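Local coordinates for protein inositol polyphosphate multikinase alpha (Arabidopsis thaliana, PDB 4FRF) that phosphorylates inositol phosphates with broad substrate specificity, using ATP to turn inositol 1,4,5-trisphosphate into inositol 1,3,4,5,6-pentakisphosphate, at residues S118-R122 and S257-F261; A152-R157 and F261-I265; K195-E199 and I247-L252; L203-N207 and A238-D242. All coordinates share one frame; numbering follows the deposited sequence.

How the interactions relate
Helix 249-265 runs through three contacts. Interaction 3 packs its first turn against helix 187-200, interaction 1 sets its middle against the start of strand 121-130, and interaction 2 joins its last turns to helix 149-158. Interactions 1 and 2 share F261 and have centres about 9 Å apart. Interaction 4 is a small two-strand ladder whose second strand leads into the same helix. Its centre lies about 12 Å from that of interaction 3, where F206 meets both D248 and F198, but about 27 Å from that of interaction 2. Bound sulfate, probably from the crystallisation liquor, lies about 3 Å from the H205 side chain, and sulfate is also about 4 Å from that of D248.

Interaction 1: residues S118-R122 and S257-F261; sequences SSGFR and SFINF
F121 reaches out from its strand between F258 and F261, and this trio is the tight half of the contact. F258 turns its edge to the ring, its CD1 standing over the centre of one face at 3.5 Å from F121 CD2. F121 in turn points its own edge at F261, with CZ above the middle of that face and 3.6 Å from F261 CD2. Both pairs are T-shaped, their planes at 77° and 82°. CG of F121 lies between the backbone N and the carbonyl carbon (chi1 60°), which swings the ring across to the helix. The cluster thereby fixes helix 249-265 to the first residues of strand 121-130 in the main antiparallel sheet. With an alanine at F121, the rings of F258 and F261 would probably lose their shared partner, leaving a gap between helix and sheet. The other half is lighter and more polar. G120 N donates to S257 OG at 3.2 Å, a nearly straight bond. S119 OG touches F261 CZ at 3.7 Å and pairs with S118 OG. Here the second subunit closes in: its V246 packs on S119 and its I247 on S257.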
loop_
_atom_site.group_PDB
_atom_site.type_symbol
_atom_site.label_atom_id
_atom_site.label_comp_id
_atom_site.label_asym_id
_atom_site.label_seq_id
_atom_site.Cartn_x
_atom_site.Cartn_y
_atom_site.Cartn_z
ATOM N N SER A 118 -0.994 -10.922 -6.551
ATOM C CA SER A 118 -2.412 -10.920 -6.231
ATOM C C SER A 118 -2.689 -10.208 -4.918
ATOM O O SER A 118 -3.480 -9.278 -4.863
ATOM C CB SER A 118 -2.963 -12.342 -6.199
ATOM O OG SER A 118 -2.975 -12.869 -4.882
ATOM N N SER A 119 -2.026 -10.632 -3.859
ATOM C CA SER A 119 -2.219 -9.990 -2.556
ATOM C C SER A 119 -0.976 -9.224 -2.158
ATOM O O SER A 119 0.000 -9.155 -2.924
ATOM C CB SER A 119 -2.562 -11.033 -1.518
ATOM O OG SER A 119 -3.422 -12.000 -2.090
ATOM N N GLY A 120 -0.989 -8.635 -0.976
ATOM C CA GLY A 120 0.191 -7.867 -0.555
ATOM C C GLY A 120 1.535 -8.618 -0.383
ATOM O O GLY A 120 2.588 -7.985 -0.251
ATOM N N PHE A 121 1.510 -9.954 -0.421
ATOM C CA PHE A 121 2.490 -10.730 0.334
ATOM C C PHE A 121 2.621 -12.189 -0.112
ATOM O O PHE A 121 1.999 -12.601 -1.093
ATOM C CB PHE A 121 2.100 -10.702 1.784
ATOM C CG PHE A 121 0.751 -11.281 2.045
ATOM C CD1 PHE A 121 -0.388 -10.486 1.971
ATOM C CD2 PHE A 121 0.617 -12.617 2.398
ATOM C CE1 PHE A 121 -1.647 -11.014 2.242
ATOM C CE2 PHE A 121 -0.621 -13.153 2.689
ATOM C CZ PHE A 121 -1.765 -12.350 2.601
ATOM N N ARG A 122 3.381 -12.980 0.656
ATOM C CA ARG A 122 3.739 -14.347 0.251
ATOM C C ARG A 122 4.247 -15.209 1.428
ATOM O O ARG A 122 5.388 -15.048 1.875
ATOM C CB ARG A 122 4.819 -14.296 -0.825
ATOM C CG ARG A 122 4.857 -15.501 -1.735
ATOM C CD ARG A 122 6.241 -15.700 -2.388
ATOM N NE ARG A 122 6.912 -14.449 -2.738
ATOM C CZ ARG A 122 8.007 -14.370 -3.496
ATOM N NH1 ARG A 122 8.552 -15.465 -4.013
ATOM N NH2 ARG A 122 8.559 -13.196 -3.750
ATOM N N SER A 257 -2.995 -5.589 3.125
ATOM C CA SER A 257 -3.611 -6.818 2.673
ATOM C C SER A 257 -3.435 -7.897 3.767
ATOM O O SER A 257 -4.412 -8.462 4.296
ATOM C CB SER A 257 -2.948 -7.266 1.377
ATOM O OG SER A 257 -3.627 -8.354 0.789
ATOM N N PHE A 258 -2.196 -8.128 4.172
ATOM C CA PHE A 258 -1.980 -9.071 5.222
ATOM C C PHE A 258 -2.911 -8.788 6.400
ATOM O O PHE A 258 -3.593 -9.687 6.866
ATOM C CB PHE A 258 -0.520 -9.098 5.662
ATOM C CG PHE A 258 -0.136 -10.355 6.399
ATOM C CD1 PHE A 258 0.276 -11.488 5.700
ATOM C CD2 PHE A 258 -0.191 -10.408 7.792
ATOM C CE1 PHE A 258 0.639 -12.650 6.382
ATOM C CE2 PHE A 258 0.158 -11.561 8.471
ATOM C CZ PHE A 258 0.557 -12.690 7.766
ATOM N N ILE A 259 -2.985 -7.537 6.853
ATOM C CA ILE A 259 -3.796 -7.245 8.044
ATOM C C ILE A 259 -5.242 -7.653 7.822
ATOM O O ILE A 259 -5.939 -8.074 8.758
ATOM C CB ILE A 259 -3.727 -5.760 8.474
ATOM C CG1 ILE A 259 -2.366 -5.452 9.088
ATOM C CG2 ILE A 259 -4.812 -5.438 9.510
ATOM C CD1 ILE A 259 -2.374 -4.220 9.978
ATOM N N ASN A 260 -5.682 -7.581 6.571
ATOM C CA ASN A 260 -7.078 -7.871 6.265
ATOM C C ASN A 260 -7.393 -9.355 6.318
ATOM O O ASN A 260 -8.454 -9.742 6.830
ATOM C CB ASN A 260 -7.491 -7.288 4.915
ATOM C CG ASN A 260 -8.975 -7.402 4.670
ATOM O OD1 ASN A 260 -9.420 -8.246 3.886
ATOM N ND2 ASN A 260 -9.761 -6.597 5.389
ATOM N N PHE A 261 -6.470 -10.182 5.795
ATOM C CA PHE A 261 -6.623 -11.648 5.832
ATOM C C PHE A 261 -6.805 -12.125 7.260
ATOM O O PHE A 261 -7.697 -12.916 7.568
ATOM C CB PHE A 261 -5.403 -12.317 5.268
ATOM C CG PHE A 261 -5.439 -12.512 3.803
ATOM C CD1 PHE A 261 -5.504 -13.788 3.272
ATOM C CD2 PHE A 261 -5.248 -11.444 2.944
ATOM C CE1 PHE A 261 -5.429 -13.992 1.893
ATOM C CE2 PHE A 261 -5.201 -11.636 1.557
ATOM C CZ PHE A 261 -5.287 -12.904 1.035
#

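Interaction 2: residues A152-R157 and F261-I265; sequences ARLTLR and FIREI
R153 lays its guanidinium against the F261 ring. It comes over one face, with R153 NH1 3.5 Å from F261 CE1 and the two planes 29° apart. This is the face turned away from F121, so the ring is covered by a phenylalanine edge on one side and an arginine on the other. The arginine chain bends at chi2 (146°) and again at chi3, which carries the guanidinium over to the ring. The apolar contacts follow. L156 CD1 lies 3.9 Å from F261 CB, L156 CB is 3.9 Å from I265 CD1, and A152 CB only grazes F261 CE1 at 4.4 Å. These residues join helix 149-158 to the C-terminal turns of helix 249-265; the axes of the two short segments pass 10.2 Å apart at a crossing angle of -63°. L156 also packs on M86 and I123, which ties helix 149-158 to the central antiparallel sheet. A third kind of contact is a flat cation lying on an aliphatic chain: I265 covers one face of the R157 guanidinium, its CG2 4.0 Å from R157 NH1, as the two side chains run past each other in opposite directions. Charges contribute only at longer range. E264 OE1 is 4.8 Å from R153 NE, too far for a salt bridge, though the carboxylate may still draw the arginine toward helix 249-265. R153 NH2 also has a long, weak ion pair with D150, and G245 of the second subunit packs against R153.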
loop_
_atom_site.group_PDB
_atom_site.type_symbol
_atom_site.label_atom_id
_atom_site.label_comp_id
_atom_site.label_asym_id
_atom_site.label_seq_id
_atom_site.Cartn_x
_atom_site.Cartn_y
_atom_site.Cartn_z
ATOM N N ALA A 152 -3.598 -19.359 0.653
ATOM C CA ALA A 152 -2.975 -18.507 1.671
ATOM C C ALA A 152 -3.889 -18.291 2.864
ATOM O O ALA A 152 -3.446 -18.272 4.010
ATOM C CB ALA A 152 -2.567 -17.184 1.075
ATOM N N ARG A 153 -5.172 -18.134 2.585
ATOM C CA ARG A 153 -6.136 -17.885 3.624
ATOM C C ARG A 153 -6.271 -19.121 4.470
ATOM O O ARG A 153 -6.418 -19.034 5.680
ATOM C CB ARG A 153 -7.481 -17.477 3.025
ATOM C CG ARG A 153 -8.569 -17.247 4.060
ATOM C CD ARG A 153 -9.543 -16.119 3.647
ATOM N NE ARG A 153 -9.961 -16.204 2.242
ATOM C CZ ARG A 153 -9.661 -15.291 1.318
ATOM N NH1 ARG A 153 -8.963 -14.212 1.650
ATOM N NH2 ARG A 153 -10.082 -15.436 0.068
ATOM N N LEU A 154 -6.129 -20.279 3.833
ATOM C CA LEU A 154 -6.188 -21.557 4.535
ATOM C C LEU A 154 -4.937 -21.762 5.376
ATOM O O LEU A 154 -5.017 -22.102 6.555
ATOM C CB LEU A 154 -6.339 -22.711 3.543
ATOM C CG LEU A 154 -6.428 -24.111 4.151
ATOM C CD1 LEU A 154 -7.847 -24.407 4.599
ATOM C CD2 LEU A 154 -5.953 -25.147 3.157
ATOM N N THR A 155 -3.782 -21.571 4.755
ATOM C CA THR A 155 -2.531 -21.697 5.455
ATOM C C THR A 155 -2.503 -20.824 6.696
ATOM O O THR A 155 -2.121 -21.280 7.777
ATOM C CB THR A 155 -1.392 -21.304 4.576
ATOM O OG1 THR A 155 -1.410 -22.120 3.405
ATOM C CG2 THR A 155 -0.079 -21.492 5.311
ATOM N N LEU A 156 -2.926 -19.573 6.542
ATOM C CA LEU A 156 -2.921 -18.623 7.647
ATOM C C LEU A 156 -3.836 -19.067 8.751
ATOM O O LEU A 156 -3.772 -18.552 9.858
ATOM C CB LEU A 156 -3.333 -17.241 7.174
ATOM C CG LEU A 156 -2.219 -16.418 6.544
ATOM C CD1 LEU A 156 -2.797 -15.166 5.953
ATOM C CD2 LEU A 156 -1.187 -16.070 7.576
ATOM N N ARG A 157 -4.713 -20.007 8.439
ATOM C CA ARG A 157 -5.635 -20.527 9.427
ATOM C C ARG A 157 -5.097 -21.826 10.017
ATOM O O ARG A 157 -5.291 -22.113 11.199
ATOM C CB ARG A 157 -7.012 -20.746 8.810
ATOM C CG ARG A 157 -8.112 -20.906 9.838
ATOM C CD ARG A 157 -9.407 -21.307 9.188
ATOM N NE ARG A 157 -9.764 -20.392 8.115
ATOM C CZ ARG A 157 -10.596 -19.367 8.262
ATOM N NH1 ARG A 157 -11.162 -19.137 9.445
ATOM N NH2 ARG A 157 -10.869 -18.576 7.222
ATOM N N PHE A 261 -6.470 -10.182 5.795
ATOM C CA PHE A 261 -6.623 -11.648 5.832
ATOM C C PHE A 261 -6.805 -12.125 7.260
ATOM O O PHE A 261 -7.697 -12.916 7.568
ATOM C CB PHE A 261 -5.403 -12.317 5.268
ATOM C CG PHE A 261 -5.439 -12.512 3.803
ATOM C CD1 PHE A 261 -5.504 -13.788 3.272
ATOM C CD2 PHE A 261 -5.248 -11.444 2.944
ATOM C CE1 PHE A 261 -5.429 -13.992 1.893
ATOM C CE2 PHE A 261 -5.201 -11.636 1.557
ATOM C CZ PHE A 261 -5.287 -12.904 1.035
ATOM N N ILE A 262 -5.960 -11.609 8.135
ATOM C CA ILE A 262 -5.993 -11.967 9.521
ATOM C C ILE A 262 -7.233 -11.424 10.208
ATOM O O ILE A 262 -7.745 -12.020 11.139
ATOM C CB ILE A 262 -4.709 -11.508 10.221
ATOM C CG1 ILE A 262 -3.566 -12.415 9.791
ATOM C CG2 ILE A 262 -4.868 -11.527 11.727
ATOM C CD1 ILE A 262 -2.227 -11.914 10.138
ATOM N N ARG A 263 -7.755 -10.320 9.715
ATOM C CA ARG A 263 -8.955 -9.762 10.319
ATOM C C ARG A 263 -10.202 -10.571 9.925
ATOM O O ARG A 263 -11.064 -10.849 10.767
ATOM C CB ARG A 263 -9.106 -8.277 9.981
ATOM C CG ARG A 263 -9.491 -7.437 11.207
ATOM C CD ARG A 263 -9.302 -5.933 10.997
ATOM N NE ARG A 263 -10.484 -5.308 10.442
ATOM C CZ ARG A 263 -10.446 -4.282 9.592
ATOM N NH1 ARG A 263 -9.276 -3.753 9.220
ATOM N NH2 ARG A 263 -11.574 -3.765 9.124
ATOM N N GLU A 264 -10.247 -11.001 8.662
ATOM C CA GLU A 264 -11.236 -11.963 8.193
ATOM C C GLU A 264 -11.332 -13.102 9.170
ATOM O O GLU A 264 -12.407 -13.411 9.710
ATOM C CB GLU A 264 -10.795 -12.535 6.855
ATOM C CG GLU A 264 -10.980 -11.598 5.670
ATOM C CD GLU A 264 -12.248 -11.901 4.879
ATOM O OE1 GLU A 264 -12.602 -13.110 4.742
ATOM O OE2 GLU A 264 -12.873 -10.935 4.377
ATOM N N ILE A 265 -10.180 -13.713 9.420
ATOM C CA ILE A 265 -10.100 -14.919 10.207
ATOM C C ILE A 265 -10.674 -14.781 11.629
ATOM O O ILE A 265 -11.105 -15.762 12.197
ATOM C CB ILE A 265 -8.660 -15.486 10.206
ATOM C CG1 ILE A 265 -8.281 -15.925 8.787
ATOM C CG2 ILE A 265 -8.525 -16.652 11.165
ATOM C CD1 ILE A 265 -6.860 -16.454 8.643
#

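Interaction 3: residues K195-E199 and I247-L252; sequences KTWFE and IDHNFL
The carboxylate of D248, lying alongside the F198 ring, accepts the backbone N of F251 on OD1 at 3.2 Å, the hydrogen pointing almost straight at it (167°) from above the carboxylate plane. This is an N-cap: D248 closes the first turn of helix 249-265, while its OD2 takes the backbone N of F206. Both oxygens are thus engaged by backbone N-H groups, which holds the carboxylate against rotation. Helix 187-200 packs on this helix start mainly through F198. Its ring forms an offset stack with F251, centroids 4.3 Å apart and planes 18° from parallel, and D248 CB meets the ring edge 3.9 Å from F198 CD1. An alanine in place of F198 would probably leave the F251 ring without its stacking partner and open a gap beside the capping aspartate. I247 adds its CB, 3.9 Å from F198 O. At the margin K195 NZ turns off to E199 OE2 of the second subunit, a salt bridge between chains, so this edge lies at the dimer interface. L252, with CG anti to its own N (chi1 177°), extends its two methyls to helix 187-200: CD1 rests 3.9 Å from F198 CB, and CD2 comes 4.0 Å from E199 CA.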
loop_
_atom_site.group_PDB
_atom_site.type_symbol
_atom_site.label_atom_id
_atom_site.label_comp_id
_atom_site.label_asym_id
_atom_site.label_seq_id
_atom_site.Cartn_x
_atom_site.Cartn_y
_atom_site.Cartn_z
ATOM N N LYS A 195 1.583 -0.813 10.990
ATOM C CA LYS A 195 0.918 -0.138 9.895
ATOM C C LYS A 195 0.950 1.365 10.116
ATOM O O LYS A 195 1.471 2.112 9.278
ATOM C CB LYS A 195 -0.522 -0.604 9.749
ATOM C CG LYS A 195 -1.331 0.227 8.746
ATOM C CD LYS A 195 -2.782 -0.150 8.784
ATOM C CE LYS A 195 -3.648 1.026 8.458
ATOM N NZ LYS A 195 -4.922 1.008 9.276
ATOM N N THR A 196 0.408 1.807 11.254
ATOM C CA THR A 196 0.470 3.205 11.598
ATOM C C THR A 196 1.847 3.706 11.260
ATOM O O THR A 196 1.997 4.585 10.434
ATOM C CB THR A 196 0.258 3.441 13.070
ATOM O OG1 THR A 196 -1.091 3.133 13.420
ATOM C CG2 THR A 196 0.550 4.893 13.409
ATOM N N TRP A 197 2.868 3.109 11.860
ATOM C CA TRP A 197 4.214 3.585 11.641
ATOM C C TRP A 197 4.521 3.713 10.151
ATOM O O TRP A 197 5.029 4.741 9.705
ATOM C CB TRP A 197 5.245 2.693 12.343
ATOM C CG TRP A 197 6.661 3.222 12.258
ATOM C CD1 TRP A 197 7.110 4.422 12.714
ATOM C CD2 TRP A 197 7.806 2.551 11.703
ATOM N NE1 TRP A 197 8.452 4.558 12.452
ATOM C CE2 TRP A 197 8.905 3.419 11.840
ATOM C CE3 TRP A 197 8.005 1.301 11.102
ATOM C CZ2 TRP A 197 10.190 3.086 11.388
ATOM C CZ3 TRP A 197 9.290 0.977 10.636
ATOM C CH2 TRP A 197 10.357 1.865 10.786
ATOM N N PHE A 198 4.169 2.694 9.377
ATOM C CA PHE A 198 4.539 2.671 7.965
ATOM C C PHE A 198 3.791 3.715 7.141
ATOM O O PHE A 198 4.194 4.051 6.024
ATOM C CB PHE A 198 4.333 1.288 7.374
ATOM C CG PHE A 198 5.533 0.426 7.451
ATOM C CD1 PHE A 198 6.403 0.337 6.379
ATOM C CD2 PHE A 198 5.797 -0.313 8.590
ATOM C CE1 PHE A 198 7.534 -0.469 6.448
ATOM C CE2 PHE A 198 6.910 -1.121 8.665
ATOM C CZ PHE A 198 7.790 -1.193 7.597
ATOM N N GLU A 199 2.719 4.242 7.710
ATOM C CA GLU A 199 1.986 5.324 7.091
ATOM C C GLU A 199 2.845 6.578 7.036
ATOM O O GLU A 199 2.955 7.213 5.985
ATOM C CB GLU A 199 0.664 5.571 7.834
ATOM C CG GLU A 199 -0.203 4.307 7.881
ATOM C CD GLU A 199 -1.666 4.546 8.220
ATOM O OE1 GLU A 199 -1.979 4.991 9.349
ATOM O OE2 GLU A 199 -2.510 4.128 7.415
ATOM N N ILE A 247 7.475 7.313 1.862
ATOM C CA ILE A 247 7.077 6.172 2.683
ATOM C C ILE A 247 7.389 4.853 1.974
ATOM O O ILE A 247 7.661 4.843 0.772
ATOM C CB ILE A 247 5.578 6.200 3.072
ATOM C CG1 ILE A 247 4.683 5.923 1.866
ATOM C CG2 ILE A 247 5.205 7.480 3.849
ATOM C CD1 ILE A 247 3.240 5.619 2.265
ATOM N N ASP A 248 7.392 3.745 2.725
ATOM C CA ASP A 248 7.561 2.423 2.109
ATOM C C ASP A 248 6.212 1.883 1.650
ATOM O O ASP A 248 5.641 0.988 2.276
ATOM C CB ASP A 248 8.222 1.440 3.068
ATOM C CG ASP A 248 8.768 0.225 2.349
ATOM O OD1 ASP A 248 8.375 0.024 1.181
ATOM O OD2 ASP A 248 9.616 -0.501 2.916
ATOM N N HIS A 249 5.678 2.489 0.580
ATOM C CA HIS A 249 4.303 2.206 0.116
ATOM C C HIS A 249 4.155 0.736 -0.303
ATOM O O HIS A 249 3.202 0.046 0.108
ATOM C CB HIS A 249 3.889 3.160 -1.009
ATOM C CG HIS A 249 4.865 3.226 -2.145
ATOM N ND1 HIS A 249 4.866 2.314 -3.176
ATOM C CD2 HIS A 249 5.803 4.152 -2.464
ATOM C CE1 HIS A 249 5.801 2.643 -4.057
ATOM N NE2 HIS A 249 6.379 3.759 -3.652
ATOM N N ASN A 250 5.176 0.228 -0.981
ATOM C CA ASN A 250 5.215 -1.171 -1.330
ATOM C C ASN A 250 4.992 -2.099 -0.125
ATOM O O ASN A 250 4.087 -2.929 -0.129
ATOM C CB ASN A 250 6.517 -1.493 -2.006
ATOM C CG ASN A 250 6.793 -2.949 -2.028
ATOM O OD1 ASN A 250 6.162 -3.701 -2.764
ATOM N ND2 ASN A 250 7.751 -3.372 -1.227
ATOM N N PHE A 251 5.784 -1.917 0.917
ATOM C CA PHE A 251 5.553 -2.618 2.172
ATOM C C PHE A 251 4.159 -2.322 2.741
ATOM O O PHE A 251 3.455 -3.231 3.161
ATOM C CB PHE A 251 6.620 -2.244 3.197
ATOM C CG PHE A 251 6.757 -3.230 4.320
ATOM C CD1 PHE A 251 7.631 -4.312 4.215
ATOM C CD2 PHE A 251 6.062 -3.056 5.505
ATOM C CE1 PHE A 251 7.776 -5.188 5.243
ATOM C CE2 PHE A 251 6.225 -3.938 6.553
ATOM C CZ PHE A 251 7.073 -5.005 6.418
ATOM N N LEU A 252 3.770 -1.049 2.768
ATOM C CA LEU A 252 2.541 -0.656 3.474
ATOM C C LEU A 252 1.343 -1.330 2.835
ATOM O O LEU A 252 0.391 -1.740 3.525
ATOM C CB LEU A 252 2.359 0.863 3.457
ATOM C CG LEU A 252 1.067 1.364 4.113
ATOM C CD1 LEU A 252 0.966 0.859 5.545
ATOM C CD2 LEU A 252 0.958 2.895 4.060
#

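Interaction 4: residues L203-N207 and A238-D242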
loop_
_atom_site.group_PDB
_atom_site.type_symbol
_atom_site.label_atom_id
_atom_site.label_comp_id
_atom_site.label_asym_id
_atom_site.label_seq_id
_atom_site.Cartn_x
_atom_site.Cartn_y
_atom_site.Cartn_z
ATOM N N LEU A 203 12.103 6.920 6.710
ATOM C CA LEU A 203 13.523 6.729 6.984
ATOM C C LEU A 203 14.108 5.587 6.168
ATOM O O LEU A 203 15.175 5.720 5.549
ATOM C CB LEU A 203 13.743 6.485 8.472
ATOM C CG LEU A 203 13.133 7.535 9.407
ATOM C CD1 LEU A 203 12.936 6.988 10.834
ATOM C CD2 LEU A 203 13.977 8.800 9.418
ATOM N N TYR A 204 13.420 4.455 6.171
ATOM C CA TYR A 204 13.933 3.283 5.471
ATOM C C TYR A 204 12.897 2.735 4.498
ATOM O O TYR A 204 11.681 2.870 4.723
ATOM C CB TYR A 204 14.354 2.196 6.469
ATOM C CG TYR A 204 15.314 2.679 7.532
ATOM C CD1 TYR A 204 16.683 2.685 7.305
ATOM C CD2 TYR A 204 14.851 3.145 8.755
ATOM C CE1 TYR A 204 17.569 3.142 8.266
ATOM C CE2 TYR A 204 15.730 3.598 9.730
ATOM C CZ TYR A 204 17.084 3.597 9.478
ATOM O OH TYR A 204 17.963 4.056 10.434
ATOM N N HIS A 205 13.394 2.201 3.378
ATOM C CA HIS A 205 12.598 1.358 2.492
ATOM C C HIS A 205 13.032 -0.083 2.676
ATOM O O HIS A 205 14.184 -0.452 2.360
ATOM C CB HIS A 205 12.797 1.758 1.038
ATOM C CG HIS A 205 12.090 3.014 0.657
ATOM N ND1 HIS A 205 12.410 3.732 -0.477
ATOM C CD2 HIS A 205 11.076 3.685 1.258
ATOM C CE1 HIS A 205 11.624 4.792 -0.557
ATOM N NE2 HIS A 205 10.803 4.784 0.479
ATOM N N PHE A 206 12.112 -0.904 3.165
ATOM C CA PHE A 206 12.435 -2.273 3.508
ATOM C C PHE A 206 12.359 -3.233 2.313
ATOM O O PHE A 206 11.562 -4.161 2.310
ATOM C CB PHE A 206 11.549 -2.739 4.658
ATOM C CG PHE A 206 11.885 -2.093 5.967
ATOM C CD1 PHE A 206 12.961 -2.560 6.736
ATOM C CD2 PHE A 206 11.187 -0.977 6.403
ATOM C CE1 PHE A 206 13.286 -1.959 7.954
ATOM C CE2 PHE A 206 11.505 -0.360 7.608
ATOM C CZ PHE A 206 12.554 -0.859 8.393
ATOM N N ASN A 207 13.232 -3.034 1.332
ATOM C CA ASN A 207 13.215 -3.849 0.122
ATOM C C ASN A 207 13.360 -5.319 0.405
ATOM O O ASN A 207 14.361 -5.739 0.964
ATOM C CB ASN A 207 14.364 -3.472 -0.790
ATOM C CG ASN A 207 14.260 -2.073 -1.322
ATOM O OD1 ASN A 207 15.258 -1.521 -1.783
ATOM N ND2 ASN A 207 13.047 -1.496 -1.311
ATOM N N ALA A 238 19.116 -7.227 4.144
ATOM C CA ALA A 238 20.189 -7.140 3.154
ATOM C C ALA A 238 19.992 -5.982 2.180
ATOM O O ALA A 238 20.963 -5.395 1.709
ATOM C CB ALA A 238 20.319 -8.449 2.396
ATOM N N HIS A 239 18.731 -5.647 1.892
ATOM C CA HIS A 239 18.424 -4.717 0.805
ATOM C C HIS A 239 17.768 -3.441 1.271
ATOM O O HIS A 239 17.283 -2.667 0.453
ATOM C CB HIS A 239 17.530 -5.388 -0.230
ATOM C CG HIS A 239 18.137 -6.598 -0.854
ATOM N ND1 HIS A 239 18.734 -6.573 -2.095
ATOM C CD2 HIS A 239 18.265 -7.868 -0.396
ATOM C CE1 HIS A 239 19.199 -7.777 -2.379
ATOM N NE2 HIS A 239 18.926 -8.583 -1.366
ATOM N N VAL A 240 17.724 -3.209 2.572
ATOM C CA VAL A 240 17.172 -1.953 3.054
ATOM C C VAL A 240 17.859 -0.758 2.382
ATOM O O VAL A 240 19.028 -0.847 1.979
ATOM C CB VAL A 240 17.280 -1.834 4.565
ATOM C CG1 VAL A 240 16.918 -0.429 5.009
ATOM C CG2 VAL A 240 16.363 -2.835 5.218
ATOM N N LEU A 241 17.099 0.319 2.179
ATOM C CA LEU A 241 17.658 1.583 1.705
ATOM C C LEU A 241 17.019 2.788 2.384
ATOM O O LEU A 241 15.937 2.695 3.009
ATOM C CB LEU A 241 17.504 1.710 0.197
ATOM C CG LEU A 241 18.430 0.843 -0.642
ATOM C CD1 LEU A 241 17.753 0.444 -1.928
ATOM C CD2 LEU A 241 19.764 1.549 -0.912
ATOM N N ASP A 242 17.683 3.929 2.251
ATOM C CA ASP A 242 17.154 5.172 2.786
ATOM C C ASP A 242 15.930 5.584 2.010
ATOM O O ASP A 242 16.003 5.862 0.815
ATOM C CB ASP A 242 18.219 6.266 2.758
ATOM C CG ASP A 242 19.386 5.954 3.680
ATOM O OD1 ASP A 242 19.138 5.759 4.899
ATOM O OD2 ASP A 242 20.537 5.839 3.187
#
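H205 and L241 exchange two backbone hydrogen bonds: H205 N to L241 O at 2.6 Å (N-H...O 171°) and L241 N to H205 O at 3.0 Å (160°). They are the hydrogen-bonded pair of a short antiparallel ladder, a two-stranded sheet formed by 204-205 and 241-242, separate from the main five-stranded one. Next along, Y204 and D242 are a non-hydrogen-bonded pair, and CA-H groups flanking the bonded pair add weaker contacts to carbonyls. D242 CA sits 3.4 Å from L203 O, and V240 CA lies 3.4 Å from H205 O. Moving outward, V240 is the main apolar link. With its CG1 anti to the backbone N (chi1 170°), that methyl reaches Y204 CD1 at 3.9 Å, while CG2 runs beside F206 and meets CD1 of that ring at 3.7 Å. Y204 CB covers part of one face of F206, so valine, tyrosine and phenylalanine share one patch. Beyond V240, N207 CB and H239 CB touch at 3.7 Å. Polar ends leave for partners elsewhere: Y204 OH bonds to S38 OG, H239 ND1 to Y96 OH, and H205 NE2 to V246 O. H205 and L241 send their side chains to the same face, the one where ND1 of H205 lies close to the bound sulfate. The pairing therefore rests on backbone bonds, with the apolar patch on one side, while on the other an imidazole held through NE2 presents its second nitrogen toward an anion, an arrangement consistent with an anion-binding spot.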